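Local coordinates for MS5a (Brassica napus, PDB 6L77), which is of unknown biochemical function but linked to meiosis, built on cystatin-like folds and associated with a non-canonical enhancement of papain, at residues I139-F147 with M158-V166; S182-Y192 with K203-V212. All blocks are in the same frame, centred on the assembly; numbering follows the deposited sequence.

Contact 1 (I139-F147 with M158-V166)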
loop_
_atom_site.group_PDB
_atom_site.type_symbol
_atom_site.label_atom_id
_atom_site.label_comp_id
_atom_site.label_asym_id
_atom_site.label_seq_id
_atom_site.Cartn_x
_atom_site.Cartn_y
_atom_site.Cartn_z
ATOM N N ILE A 139 -4.785 -4.603 0.665
ATOM C CA ILE A 139 -5.735 -3.585 1.094
ATOM C C ILE A 139 -5.430 -3.167 2.527
ATOM O O ILE A 139 -5.309 -1.975 2.829
ATOM C CB ILE A 139 -7.171 -4.109 0.928
ATOM C CG1 ILE A 139 -7.469 -4.296 -0.566
ATOM C CG2 ILE A 139 -8.194 -3.180 1.588
ATOM C CD1 ILE A 139 -8.806 -5.000 -0.829
ATOM N N ARG A 140 -5.250 -4.147 3.420
ATOM C CA ARG A 140 -4.858 -3.828 4.790
ATOM C C ARG A 140 -3.520 -3.101 4.830
ATOM O O ARG A 140 -3.341 -2.161 5.614
ATOM C CB ARG A 140 -4.785 -5.095 5.648
ATOM C CG ARG A 140 -4.131 -4.841 7.025
ATOM C CD ARG A 140 -4.309 -6.008 7.976
ATOM N NE ARG A 140 -3.950 -7.283 7.368
ATOM C CZ ARG A 140 -2.715 -7.772 7.324
ATOM N NH1 ARG A 140 -1.709 -7.084 7.850
ATOM N NH2 ARG A 140 -2.484 -8.948 6.747
ATOM N N LEU A 141 -2.564 -3.526 3.995
ATOM C CA LEU A 141 -1.283 -2.829 3.914
ATOM C C LEU A 141 -1.464 -1.344 3.604
ATOM O O LEU A 141 -0.849 -0.484 4.253
ATOM C CB LEU A 141 -0.402 -3.490 2.850
ATOM C CG LEU A 141 0.948 -2.798 2.596
ATOM C CD1 LEU A 141 1.778 -2.751 3.871
ATOM C CD2 LEU A 141 1.702 -3.531 1.513
ATOM N N TYR A 142 -2.286 -1.017 2.597
ATOM C CA TYR A 142 -2.422 0.393 2.231
ATOM C C TYR A 142 -3.097 1.172 3.352
ATOM O O TYR A 142 -2.723 2.320 3.629
ATOM C CB TYR A 142 -3.197 0.564 0.921
ATOM C CG TYR A 142 -2.532 0.034 -0.352
ATOM C CD1 TYR A 142 -1.388 -0.769 -0.306
ATOM C CD2 TYR A 142 -3.066 0.343 -1.602
ATOM C CE1 TYR A 142 -0.797 -1.251 -1.489
ATOM C CE2 TYR A 142 -2.492 -0.134 -2.776
ATOM C CZ TYR A 142 -1.364 -0.933 -2.713
ATOM O OH TYR A 142 -0.810 -1.405 -3.877
HETATM N N MSE A 143 -4.065 0.556 4.030
HETATM C CA MSE A 143 -4.656 1.172 5.228
HETATM C C MSE A 143 -3.606 1.431 6.318
HETATM O O MSE A 143 -3.558 2.505 6.923
HETATM C CB MSE A 143 -5.768 0.286 5.803
HETATM C CG MSE A 143 -6.288 0.766 7.166
HETATM SE SE MSE A 143 -7.536 -0.515 7.992
HETATM C CE MSE A 143 -6.328 -2.048 8.180
ATOM N N GLU A 144 -2.761 0.428 6.569
ATOM C CA GLU A 144 -1.757 0.568 7.620
ATOM C C GLU A 144 -0.771 1.687 7.307
ATOM O O GLU A 144 -0.398 2.463 8.198
ATOM C CB GLU A 144 -1.035 -0.762 7.825
ATOM C CG GLU A 144 -1.934 -1.782 8.501
ATOM C CD GLU A 144 -1.282 -3.139 8.678
ATOM O OE1 GLU A 144 -0.173 -3.354 8.138
ATOM O OE2 GLU A 144 -1.892 -3.989 9.360
ATOM N N ILE A 145 -0.339 1.796 6.051
ATOM C CA ILE A 145 0.571 2.877 5.686
ATOM C C ILE A 145 -0.126 4.227 5.812
ATOM O O ILE A 145 0.478 5.210 6.259
ATOM C CB ILE A 145 1.126 2.651 4.268
ATOM C CG1 ILE A 145 1.913 1.338 4.228
ATOM C CG2 ILE A 145 2.028 3.810 3.861
ATOM C CD1 ILE A 145 2.334 0.915 2.846
ATOM N N SER A 146 -1.405 4.293 5.438
ATOM C CA SER A 146 -2.167 5.530 5.591
ATOM C C SER A 146 -2.276 5.929 7.056
ATOM O O SER A 146 -2.083 7.099 7.412
ATOM C CB SER A 146 -3.564 5.364 4.983
ATOM O OG SER A 146 -3.488 5.030 3.609
ATOM N N PHE A 147 -2.609 4.969 7.922
ATOM C CA PHE A 147 -2.736 5.269 9.348
ATOM C C PHE A 147 -1.408 5.748 9.927
ATOM O O PHE A 147 -1.370 6.703 10.716
ATOM C CB PHE A 147 -3.239 4.027 10.092
ATOM C CG PHE A 147 -3.440 4.245 11.569
ATOM C CD1 PHE A 147 -4.446 5.085 12.030
ATOM C CD2 PHE A 147 -2.620 3.618 12.492
ATOM C CE1 PHE A 147 -4.624 5.296 13.386
ATOM C CE2 PHE A 147 -2.798 3.827 13.862
ATOM C CZ PHE A 147 -3.795 4.663 14.300
HETATM N N MSE A 158 -1.232 -1.914 14.856
HETATM C CA MSE A 158 -2.051 -2.098 13.661
HETATM C C MSE A 158 -3.249 -3.001 13.922
HETATM O O MSE A 158 -4.200 -3.015 13.145
HETATM C CB MSE A 158 -1.223 -2.665 12.503
HETATM C CG MSE A 158 -0.170 -1.709 11.958
HETATM SE SE MSE A 158 -0.837 0.125 11.775
HETATM C CE MSE A 158 0.776 0.973 11.055
ATOM N N SER A 159 -3.206 -3.762 15.018
ATOM C CA SER A 159 -4.354 -4.594 15.352
ATOM C C SER A 159 -5.519 -3.787 15.916
ATOM O O SER A 159 -6.608 -4.346 16.089
ATOM C CB SER A 159 -3.942 -5.695 16.334
ATOM O OG SER A 159 -3.658 -5.161 17.612
ATOM N N ASP A 160 -5.322 -2.495 16.199
ATOM C CA ASP A 160 -6.433 -1.629 16.577
ATOM C C ASP A 160 -7.315 -1.253 15.394
ATOM O O ASP A 160 -8.384 -0.668 15.605
ATOM C CB ASP A 160 -5.924 -0.343 17.231
ATOM C CG ASP A 160 -5.170 -0.593 18.525
ATOM O OD1 ASP A 160 -5.356 -1.672 19.129
ATOM O OD2 ASP A 160 -4.403 0.301 18.944
ATOM N N LEU A 161 -6.891 -1.548 14.168
ATOM C CA LEU A 161 -7.602 -1.125 12.971
ATOM C C LEU A 161 -8.530 -2.232 12.495
ATOM O O LEU A 161 -8.153 -3.407 12.484
ATOM C CB LEU A 161 -6.617 -0.759 11.860
ATOM C CG LEU A 161 -5.559 0.271 12.237
ATOM C CD1 LEU A 161 -4.702 0.619 11.021
ATOM C CD2 LEU A 161 -6.222 1.521 12.833
ATOM N N LYS A 162 -9.740 -1.847 12.088
ATOM C CA LYS A 162 -10.739 -2.792 11.597
ATOM C C LYS A 162 -11.382 -2.236 10.337
ATOM O O LYS A 162 -12.028 -1.185 10.384
ATOM C CB LYS A 162 -11.806 -3.059 12.661
ATOM C CG LYS A 162 -12.959 -3.909 12.164
ATOM C CD LYS A 162 -14.000 -4.106 13.242
ATOM C CE LYS A 162 -15.144 -4.966 12.745
ATOM N NZ LYS A 162 -16.262 -5.000 13.726
ATOM N N ILE A 163 -11.246 -2.956 9.223
ATOM C CA ILE A 163 -11.820 -2.494 7.961
ATOM C C ILE A 163 -13.335 -2.652 7.981
ATOM O O ILE A 163 -13.864 -3.711 8.340
ATOM C CB ILE A 163 -11.210 -3.257 6.777
ATOM C CG1 ILE A 163 -9.698 -3.038 6.714
ATOM C CG2 ILE A 163 -11.864 -2.815 5.487
ATOM C CD1 ILE A 163 -9.014 -3.837 5.630
ATOM N N LEU A 164 -14.046 -1.599 7.581
ATOM C CA LEU A 164 -15.503 -1.645 7.508
ATOM C C LEU A 164 -16.040 -1.668 6.089
ATOM O O LEU A 164 -17.084 -2.284 5.852
ATOM C CB LEU A 164 -16.121 -0.448 8.237
ATOM C CG LEU A 164 -15.782 -0.312 9.720
ATOM C CD1 LEU A 164 -16.435 0.934 10.283
ATOM C CD2 LEU A 164 -16.236 -1.542 10.476
ATOM N N ASP A 165 -15.356 -1.024 5.144
ATOM C CA ASP A 165 -15.861 -0.913 3.783
ATOM C C ASP A 165 -14.696 -0.555 2.875
ATOM O O ASP A 165 -13.789 0.180 3.285
ATOM C CB ASP A 165 -16.967 0.148 3.691
ATOM C CG ASP A 165 -17.748 0.073 2.394
ATOM O OD1 ASP A 165 -17.573 -0.916 1.642
ATOM O OD2 ASP A 165 -18.541 1.008 2.133
ATOM N N VAL A 166 -14.703 -1.102 1.661
ATOM C CA VAL A 166 -13.638 -0.855 0.690
ATOM C C VAL A 166 -14.285 -0.702 -0.678
ATOM O O VAL A 166 -15.131 -1.514 -1.058
ATOM C CB VAL A 166 -12.587 -1.984 0.657
ATOM C CG1 VAL A 166 -11.542 -1.719 -0.425
ATOM C CG2 VAL A 166 -11.902 -2.137 2.003
HETATM O O HOH W 1 -4.396 -3.724 10.544
#
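Leu161 CD2 covers one face of the Phe147 ring: the methyl stands 3.9 Å from the ring centroid, only 4° off the normal, a CH-pi contact over the middle of the ring. The other methyl of the fork, CD1, rests against Phe147 CB at 3.8 Å. The selenium of Met158, a selenomethionine like Met143, approaches the same ring obliquely, SE lying 4.0 Å from Phe147 CD2, a Met-aromatic contact. The second flat group is the Arg140 guanidinium, which takes Glu144 OE2 at its edge and in its plane; this salt bridge is long, 3.4 Å from NH1, and weak as a hydrogen bond. Glu144 OE2 also receives a bond from a water that donates to Met158 O as well, linking helix and 3-10 turn where no direct hydrogen bond crosses. The Met158 chain folds at chi2, crossing the Glu144 side chain, with CB near OE2 and CE 3.4 Å from Glu144 O. Met143 has CG anti to its backbone nitrogen (chi1 172°) and an extended chi2, which carry SE to within 3.6 Å of Ile163 CG1; the bend at chi3 turns CE to Leu161 CB. At the start of the helical segment Ile139 meets Val166 tip to tip, CG2 to CG2 at 3.9 Å. Tyr192 of strand 186-195 continues this apolar layer beneath Met143 and Phe147. The N-to-C directions of helical segment 139-147 and strand segment 161-166 make 120°; helix 138-150 is packed on one face of an antiparallel sheet, the helix-on-sheet layering of a cystatin-like fold.

Contact 2 (S182-Y192 with K203-V212)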
loop_
_atom_site.group_PDB
_atom_site.type_symbol
_atom_site.label_atom_id
_atom_site.label_comp_id
_atom_site.label_asym_id
_atom_site.label_seq_id
_atom_site.Cartn_x
_atom_site.Cartn_y
_atom_site.Cartn_z
ATOM N N SER A 182 -4.240 -8.444 -9.873
ATOM C CA SER A 182 -3.241 -7.988 -10.826
ATOM C C SER A 182 -2.698 -6.626 -10.415
ATOM O O SER A 182 -3.434 -5.776 -9.909
ATOM C CB SER A 182 -3.807 -7.906 -12.240
ATOM O OG SER A 182 -4.551 -6.727 -12.415
ATOM N N LEU A 183 -1.409 -6.413 -10.671
ATOM C CA LEU A 183 -0.743 -5.156 -10.306
ATOM C C LEU A 183 -1.026 -4.117 -11.390
ATOM O O LEU A 183 -0.224 -3.853 -12.287
ATOM C CB LEU A 183 0.749 -5.393 -10.111
ATOM C CG LEU A 183 1.458 -4.209 -9.455
ATOM C CD1 LEU A 183 0.929 -4.060 -8.051
ATOM C CD2 LEU A 183 2.969 -4.448 -9.465
ATOM N N ARG A 184 -2.214 -3.522 -11.307
ATOM C CA ARG A 184 -2.675 -2.527 -12.256
ATOM C C ARG A 184 -3.054 -1.244 -11.522
ATOM O O ARG A 184 -3.137 -1.214 -10.291
ATOM C CB ARG A 184 -3.883 -3.059 -13.052
ATOM C CG ARG A 184 -5.033 -3.551 -12.172
ATOM C CD ARG A 184 -6.417 -3.252 -12.793
ATOM N NE ARG A 184 -6.605 -1.815 -12.987
ATOM C CZ ARG A 184 -6.932 -1.235 -14.140
ATOM N NH1 ARG A 184 -7.051 0.091 -14.196
ATOM N NH2 ARG A 184 -7.150 -1.976 -15.227
ATOM N N ASN A 185 -3.322 -0.184 -12.295
ATOM C CA ASN A 185 -3.722 1.096 -11.703
ATOM C C ASN A 185 -5.047 0.947 -10.960
ATOM O O ASN A 185 -6.018 0.435 -11.513
ATOM C CB ASN A 185 -3.849 2.164 -12.782
ATOM C CG ASN A 185 -2.509 2.551 -13.374
ATOM O OD1 ASN A 185 -1.468 2.069 -12.929
ATOM N ND2 ASN A 185 -2.530 3.412 -14.384
ATOM N N VAL A 186 -5.083 1.376 -9.697
ATOM C CA VAL A 186 -6.314 1.348 -8.911
ATOM C C VAL A 186 -6.387 2.591 -8.038
ATOM O O VAL A 186 -5.366 3.183 -7.671
ATOM C CB VAL A 186 -6.443 0.088 -8.016
ATOM C CG1 VAL A 186 -6.647 -1.194 -8.849
ATOM C CG2 VAL A 186 -5.234 -0.049 -7.101
ATOM N N LEU A 187 -7.615 2.973 -7.697
ATOM C CA LEU A 187 -7.898 4.000 -6.703
ATOM C C LEU A 187 -8.690 3.322 -5.590
ATOM O O LEU A 187 -9.763 2.765 -5.845
ATOM C CB LEU A 187 -8.678 5.153 -7.343
ATOM C CG LEU A 187 -8.948 6.444 -6.584
ATOM C CD1 LEU A 187 -7.658 7.121 -6.219
ATOM C CD2 LEU A 187 -9.793 7.376 -7.435
ATOM N N VAL A 188 -8.152 3.332 -4.367
ATOM C CA VAL A 188 -8.696 2.536 -3.269
ATOM C C VAL A 188 -9.250 3.464 -2.196
ATOM O O VAL A 188 -8.548 4.366 -1.727
ATOM C CB VAL A 188 -7.631 1.600 -2.670
ATOM C CG1 VAL A 188 -8.294 0.621 -1.719
ATOM C CG2 VAL A 188 -6.882 0.863 -3.773
ATOM N N TYR A 189 -10.498 3.224 -1.790
ATOM C CA TYR A 189 -11.141 3.942 -0.693
ATOM C C TYR A 189 -11.351 2.955 0.444
ATOM O O TYR A 189 -12.011 1.926 0.255
ATOM C CB TYR A 189 -12.492 4.523 -1.118
ATOM C CG TYR A 189 -12.456 5.411 -2.343
ATOM C CD1 TYR A 189 -12.542 4.870 -3.623
ATOM C CD2 TYR A 189 -12.369 6.796 -2.221
ATOM C CE1 TYR A 189 -12.538 5.684 -4.746
ATOM C CE2 TYR A 189 -12.354 7.614 -3.338
ATOM C CZ TYR A 189 -12.445 7.051 -4.596
ATOM O OH TYR A 189 -12.442 7.865 -5.702
ATOM N N ILE A 190 -10.814 3.265 1.619
ATOM C CA ILE A 190 -10.862 2.348 2.750
ATOM C C ILE A 190 -11.505 3.060 3.923
ATOM O O ILE A 190 -10.979 4.068 4.407
ATOM C CB ILE A 190 -9.468 1.832 3.133
ATOM C CG1 ILE A 190 -8.785 1.241 1.897
ATOM C CG2 ILE A 190 -9.601 0.799 4.273
ATOM C CD1 ILE A 190 -7.341 0.792 2.115
ATOM N N ARG A 191 -12.630 2.529 4.385
ATOM C CA ARG A 191 -13.306 3.013 5.579
ATOM C C ARG A 191 -12.945 2.073 6.725
ATOM O O ARG A 191 -13.217 0.870 6.644
ATOM C CB ARG A 191 -14.817 3.064 5.345
ATOM C CG ARG A 191 -15.658 3.318 6.590
ATOM C CD ARG A 191 -15.628 4.770 7.055
ATOM N NE ARG A 191 -16.482 4.910 8.229
ATOM C CZ ARG A 191 -16.110 4.601 9.468
ATOM N NH1 ARG A 191 -16.968 4.730 10.466
ATOM N NH2 ARG A 191 -14.881 4.166 9.713
ATOM N N TYR A 192 -12.316 2.608 7.777
ATOM C CA TYR A 192 -11.886 1.733 8.861
ATOM C C TYR A 192 -12.001 2.438 10.204
ATOM O O TYR A 192 -11.942 3.670 10.286
ATOM C CB TYR A 192 -10.455 1.223 8.633
ATOM C CG TYR A 192 -9.354 2.275 8.684
ATOM C CD1 TYR A 192 -9.060 3.066 7.574
ATOM C CD2 TYR A 192 -8.585 2.448 9.831
ATOM C CE1 TYR A 192 -8.028 4.014 7.612
ATOM C CE2 TYR A 192 -7.564 3.391 9.881
ATOM C CZ TYR A 192 -7.284 4.168 8.766
ATOM O OH TYR A 192 -6.268 5.112 8.818
ATOM N N LYS A 203 -13.031 7.081 13.632
ATOM C CA LYS A 203 -13.535 6.695 12.319
ATOM C C LYS A 203 -12.673 7.337 11.239
ATOM O O LYS A 203 -12.563 8.566 11.175
ATOM C CB LYS A 203 -15.005 7.098 12.168
ATOM C CG LYS A 203 -15.923 6.511 13.236
ATOM C CD LYS A 203 -17.402 6.744 12.912
ATOM C CE LYS A 203 -17.749 8.231 12.856
ATOM N NZ LYS A 203 -19.220 8.486 12.705
ATOM N N HIS A 204 -12.058 6.501 10.400
ATOM C CA HIS A 204 -11.101 6.933 9.391
ATOM C C HIS A 204 -11.576 6.570 7.990
ATOM O O HIS A 204 -12.247 5.554 7.785
ATOM C CB HIS A 204 -9.722 6.284 9.586
ATOM C CG HIS A 204 -9.058 6.601 10.891
ATOM N ND1 HIS A 204 -8.307 7.742 11.087
ATOM C CD2 HIS A 204 -8.996 5.906 12.052
ATOM C CE1 HIS A 204 -7.827 7.743 12.319
ATOM N NE2 HIS A 204 -8.227 6.639 12.925
ATOM N N ILE A 205 -11.173 7.393 7.022
ATOM C CA ILE A 205 -11.203 7.043 5.605
ATOM C C ILE A 205 -9.822 7.321 5.028
ATOM O O ILE A 205 -9.259 8.397 5.257
ATOM C CB ILE A 205 -12.276 7.838 4.833
ATOM C CG1 ILE A 205 -13.681 7.408 5.269
ATOM C CG2 ILE A 205 -12.096 7.673 3.325
ATOM C CD1 ILE A 205 -14.801 8.282 4.715
ATOM N N ALA A 206 -9.277 6.353 4.290
ATOM C CA ALA A 206 -8.049 6.540 3.528
ATOM C C ALA A 206 -8.366 6.455 2.042
ATOM O O ALA A 206 -9.208 5.654 1.620
ATOM C CB ALA A 206 -6.991 5.496 3.902
ATOM N N ILE A 207 -7.705 7.291 1.251
ATOM C CA ILE A 207 -7.843 7.276 -0.202
ATOM C C ILE A 207 -6.444 7.139 -0.779
ATOM O O ILE A 207 -5.571 7.956 -0.478
ATOM C CB ILE A 207 -8.530 8.550 -0.728
ATOM C CG1 ILE A 207 -9.928 8.689 -0.115
ATOM C CG2 ILE A 207 -8.613 8.514 -2.249
ATOM C CD1 ILE A 207 -10.648 9.975 -0.489
ATOM N N VAL A 208 -6.213 6.096 -1.580
ATOM C CA VAL A 208 -4.868 5.805 -2.081
ATOM C C VAL A 208 -4.939 5.477 -3.565
ATOM O O VAL A 208 -5.686 4.577 -3.966
ATOM C CB VAL A 208 -4.209 4.630 -1.335
ATOM C CG1 VAL A 208 -2.806 4.390 -1.908
ATOM C CG2 VAL A 208 -4.141 4.889 0.157
ATOM N N ARG A 209 -4.153 6.182 -4.377
ATOM C CA ARG A 209 -4.012 5.829 -5.783
ATOM C C ARG A 209 -2.724 5.038 -5.986
ATOM O O ARG A 209 -1.637 5.500 -5.620
ATOM C CB ARG A 209 -4.009 7.059 -6.688
ATOM C CG ARG A 209 -3.994 6.653 -8.160
ATOM C CD ARG A 209 -3.859 7.843 -9.094
ATOM N NE ARG A 209 -5.021 8.718 -9.039
ATOM C CZ ARG A 209 -5.022 9.942 -8.515
ATOM N NH1 ARG A 209 -3.908 10.463 -8.005
ATOM N NH2 ARG A 209 -6.142 10.658 -8.520
ATOM N N ARG A 210 -2.854 3.852 -6.567
ATOM C CA ARG A 210 -1.720 3.069 -7.031
ATOM C C ARG A 210 -1.596 3.239 -8.540
ATOM O O ARG A 210 -2.521 2.902 -9.288
ATOM C CB ARG A 210 -1.889 1.585 -6.690
ATOM C CG ARG A 210 -0.701 0.722 -7.150
ATOM C CD ARG A 210 -1.183 -0.648 -7.657
ATOM N NE ARG A 210 -1.733 -1.465 -6.575
ATOM C CZ ARG A 210 -2.592 -2.470 -6.746
ATOM N NH1 ARG A 210 -3.023 -2.786 -7.962
ATOM N NH2 ARG A 210 -3.019 -3.160 -5.692
ATOM N N THR A 211 -0.454 3.732 -8.992
ATOM C CA THR A 211 -0.175 3.771 -10.417
ATOM C C THR A 211 1.044 2.903 -10.682
ATOM O O THR A 211 1.970 2.851 -9.867
ATOM C CB THR A 211 0.030 5.211 -10.915
ATOM O OG1 THR A 211 1.068 5.837 -10.163
ATOM C CG2 THR A 211 -1.241 5.995 -10.710
ATOM N N VAL A 212 1.007 2.180 -11.798
ATOM C CA VAL A 212 2.011 1.180 -12.140
ATOM C C VAL A 212 2.604 1.567 -13.486
ATOM O O VAL A 212 1.865 1.805 -14.447
ATOM C CB VAL A 212 1.406 -0.239 -12.192
ATOM C CG1 VAL A 212 2.492 -1.276 -12.479
ATOM C CG2 VAL A 212 0.691 -0.572 -10.874
HETATM O O HOH W 2 -4.628 -5.116 -7.365
HETATM O O HOH W 3 0.317 3.821 -15.294
#
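Arg210 and Arg184 meet through a bond: Arg210 NH1 donates to the Arg184 carbonyl O at 2.8 Å, in the carbonyl plane and on a lone pair. NH1 also gives a bond to a water that donates to Ser182 O, while NE is hydrogen-bonded to Tyr142 OH of helix 138-150. Val186 CG2 covers one face of the guanidinium and Leu183 CD1 the opposite one, sandwiching it, which would limit its rotation. Asn185 OD1 substitutes for a backbone carbonyl, accepting from Val212 N at 2.7 Å. Its ND2 donates to Glu171 and to a second water that returns a bond to Val212 O. Arg184 grips Asn185 O side-on with NE and NH1. Between Val186 and Tyr192, paired backbone N-H and C=O groups bond reciprocally at Val186-Arg210, Val188-Val208, Ile190-Ala206 and Tyr192-His204. Tyr192 CG sits between backbone N and carbonyl carbon (chi1 66°), which brings the ring across His204 CB, 3.5 Å from the centroid and over a face. His204 NE2 bonds Gln194, and Arg191 makes a salt bridge with Asp193. Alternating hydrogen-bonded and non-hydrogen-bonded pairs mark the antiparallel arms of the beta hairpin 186-195/201-212, inside the sheet of this cystatin-like protein between strands 219-227 and 161-170.

In the fold
Contact 1 and contact 2 share one antiparallel sheet, their centres about 11 Å apart. Strand 161-170 lies next to strand 186-195, so the hairpin of contact 2 is extended by the strand that carries contact 1. Arg191 is one point where they join: its O probably accepts from Leu164 N and its N probably donates to Asp165 O, both at 2.8 Å, in a classic beta bulge. Over the sheet, helix 138-150 serves both contacts, with Met143 SE 3.4 Å from Tyr192 CG and Ser146 resting on Ala206 and Val208. At the other end of the hairpin, Arg210 faces Trp138 in a cation-pi contact.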